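Local coordinates for protein YrdA (Escherichia coli, PDB 3TIO), which is a trimeric homologue of gamma-class carbonic anhydrases that binds zinc, though whether it shares their catalytic activity is less certain, at residues V168-K171 with D172-L175. The protein carries 1 engineered substitution. Sequence-based numbering, arbitrary orientation.
Sequences VKWK and DEYL
Lys-171 NZ is gripped by three oxygens: OD1 of Asp-172 at 2.6 Å in a salt bridge, a carboxylate oxygen of Asp-35 in a second one, and the backbone carbonyl of Arg-17. With CG anti to its backbone N (chi1 157°), the lysine runs alongside its neighbour, and bends at chi3 and chi4 fold the ammonium back over Asp-172, meeting OD1 from above the carboxylate plane. Without the long chain, as with an alanine here, the carboxylates of Asp-172 and Asp-35 would probably lose the ammonium they share, and the Arg-17 carbonyl its N-H partner. The methylenes work too, Lys-171 CG lying 3.9 Å from Leu-175 CD1. On another side of the helix, Glu-173 lies beside Trp-170. Glu-173 OE1 sits in the indole plane at the ring edge, 3.3 Å from Trp-170 CD1, while the carboxylate is turned 35° from the ring. The same OE1 is hydrogen-bonded to Tyr-7 OH of the second subunit, and OE2 pairs with that subunit's Arg-8, which probably holds the carboxylate's rotation. The edge of the Tyr-174 ring comes up to Trp-170 O, with Tyr-174 CD2 at 3.2 Å; the Tyr-174 hydroxyl is hydrogen-bonded to Asp-47 of the second subunit. Backbone bonds such as Asp-172 N to Val-168 O (3.0 Å) carry the alpha-helical turn through all of this. In the left-handed beta-helix fold of this family, the turn lies near the C-terminal end of helix 154-176, between strand 19-20, where Lys-171, Tyr-174 and Leu-175 touch Met-19, and the second subunit.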
ATOM      1  N   VAL A 168      -4.814 -21.391   6.762  1.00 13.53           N
ATOM      2  CA  VAL A 168      -3.815 -22.275   7.346  1.00 14.14           C
ATOM      3  C   VAL A 168      -3.565 -23.355   6.297  1.00 13.62           C
ATOM      4  O   VAL A 168      -2.428 -23.754   6.056  1.00 13.51           O
ATOM      5  CB  VAL A 168      -4.316 -22.932   8.649  1.00 14.57           C
ATOM      6  CG1 VAL A 168      -3.412 -24.105   9.028  1.00 16.07           C
ATOM      7  CG2 VAL A 168      -4.321 -21.907   9.769  1.00 14.82           C
ATOM      8  N   LYS A 169      -4.645 -23.808   5.669  1.00 14.37           N
ATOM      9  CA  LYS A 169      -4.551 -24.824   4.627  1.00 16.73           C
ATOM     10  C   LYS A 169      -3.740 -24.295   3.447  1.00 15.94           C
ATOM     11  O   LYS A 169      -2.858 -24.981   2.933  1.00 14.95           O
ATOM     12  CB  LYS A 169      -5.943 -25.219   4.141  1.00 18.01           C
ATOM     13  CG  LYS A 169      -5.924 -26.228   3.005  1.00 21.90           C
ATOM     14  CD  LYS A 169      -7.320 -26.508   2.483  1.00 25.02           C
ATOM     15  CE  LYS A 169      -7.286 -27.591   1.424  1.00 27.36           C
ATOM     16  NZ  LYS A 169      -6.706 -28.847   1.974  1.00 28.53           N
ATOM     17  N   TRP A 170      -4.045 -23.074   3.014  1.00 16.51           N
ATOM     18  CA  TRP A 170      -3.329 -22.481   1.891  1.00 16.77           C
ATOM     19  C   TRP A 170      -1.856 -22.285   2.233  1.00 16.39           C
ATOM     20  O   TRP A 170      -0.979 -22.476   1.388  1.00 16.45           O
ATOM     21  CB  TRP A 170      -3.988 -21.157   1.479  1.00 16.90           C
ATOM     22  CG  TRP A 170      -5.351 -21.354   0.868  1.00 19.74           C
ATOM     23  CD1 TRP A 170      -5.755 -22.405   0.090  1.00 20.29           C
ATOM     24  CD2 TRP A 170      -6.477 -20.468   0.955  1.00 20.61           C
ATOM     25  NE1 TRP A 170      -7.057 -22.228  -0.311  1.00 21.16           N
ATOM     26  CE2 TRP A 170      -7.525 -21.048   0.206  1.00 21.83           C
ATOM     27  CE3 TRP A 170      -6.701 -19.240   1.594  1.00 21.04           C
ATOM     28  CZ2 TRP A 170      -8.781 -20.442   0.076  1.00 22.31           C
ATOM     29  CZ3 TRP A 170      -7.951 -18.637   1.465  1.00 22.51           C
ATOM     30  CH2 TRP A 170      -8.973 -19.241   0.711  1.00 22.38           C
ATOM     31  N   LYS A 171      -1.589 -21.914   3.481  1.00 16.27           N
ATOM     32  CA  LYS A 171      -0.226 -21.732   3.968  1.00 17.83           C
ATOM     33  C   LYS A 171       0.561 -23.034   3.796  1.00 17.43           C
ATOM     34  O   LYS A 171       1.683 -23.043   3.285  1.00 16.41           O
ATOM     35  CB  LYS A 171      -0.250 -21.356   5.456  1.00 21.67           C
ATOM     36  CG  LYS A 171       1.043 -21.665   6.210  1.00 24.19           C
ATOM     37  CD  LYS A 171       0.866 -21.508   7.712  1.00 25.68           C
ATOM     38  CE  LYS A 171      -0.016 -22.604   8.304  1.00 22.50           C
ATOM     39  NZ  LYS A 171       0.705 -23.896   8.502  1.00 22.58           N
ATOM     40  N   ASP A 172      -0.039 -24.135   4.237  1.00 18.15           N
ATOM     41  CA  ASP A 172       0.607 -25.437   4.152  1.00 19.45           C
ATOM     42  C   ASP A 172       0.866 -25.897   2.724  1.00 19.76           C
ATOM     43  O   ASP A 172       1.861 -26.572   2.462  1.00 20.74           O
ATOM     44  CB  ASP A 172      -0.216 -26.492   4.894  1.00 19.57           C
ATOM     45  CG  ASP A 172      -0.188 -26.296   6.397  1.00 19.73           C
ATOM     46  OD1 ASP A 172       0.896 -25.975   6.926  1.00 20.46           O
ATOM     47  OD2 ASP A 172      -1.239 -26.472   7.047  1.00 22.50           O
ATOM     48  N   GLU A 173      -0.020 -25.539   1.803  1.00 20.20           N
ATOM     49  CA  GLU A 173       0.165 -25.932   0.411  1.00 21.87           C
ATOM     50  C   GLU A 173       1.452 -25.315  -0.123  1.00 21.70           C
ATOM     51  O   GLU A 173       2.203 -25.960  -0.851  1.00 22.44           O
ATOM     52  CB  GLU A 173      -1.029 -25.486  -0.437  1.00 24.08           C
ATOM     53  CG  GLU A 173      -2.346 -26.104   0.001  1.00 28.61           C
ATOM     54  CD  GLU A 173      -3.481 -25.811  -0.959  1.00 31.68           C
ATOM     55  OE1 GLU A 173      -3.750 -24.619  -1.223  1.00 33.03           O
ATOM     56  OE2 GLU A 173      -4.107 -26.775  -1.447  1.00 34.36           O
ATOM     57  N   TYR A 174       1.707 -24.065   0.251  1.00 21.59           N
ATOM     58  CA  TYR A 174       2.915 -23.374  -0.185  1.00 21.84           C
ATOM     59  C   TYR A 174       4.145 -23.930   0.521  1.00 22.61           C
ATOM     60  O   TYR A 174       5.226 -23.987  -0.061  1.00 23.70           O
ATOM     61  CB  TYR A 174       2.789 -21.873   0.082  1.00 21.00           C
ATOM     62  CG  TYR A 174       2.020 -21.138  -0.990  1.00 20.79           C
ATOM     63  CD1 TYR A 174       2.634 -20.780  -2.190  1.00 21.95           C
ATOM     64  CD2 TYR A 174       0.672 -20.832  -0.824  1.00 20.43           C
ATOM     65  CE1 TYR A 174       1.924 -20.134  -3.198  1.00 22.03           C
ATOM     66  CE2 TYR A 174      -0.050 -20.190  -1.828  1.00 20.17           C
ATOM     67  CZ  TYR A 174       0.583 -19.845  -3.011  1.00 20.62           C
ATOM     68  OH  TYR A 174      -0.128 -19.210  -4.005  1.00 20.96           O
ATOM     69  N   LEU A 175       3.977 -24.339   1.774  1.00 23.76           N
ATOM     70  CA  LEU A 175       5.083 -24.894   2.544  1.00 25.67           C
ATOM     71  C   LEU A 175       5.509 -26.260   2.018  1.00 27.81           C
ATOM     72  O   LEU A 175       6.698 -26.568   1.959  1.00 27.52           O
ATOM     73  CB  LEU A 175       4.693 -25.023   4.019  1.00 24.97           C
ATOM     74  CG  LEU A 175       4.584 -23.734   4.835  1.00 25.01           C
ATOM     75  CD1 LEU A 175       4.097 -24.060   6.239  1.00 25.60           C
ATOM     76  CD2 LEU A 175       5.939 -23.050   4.887  1.00 24.38           C
TER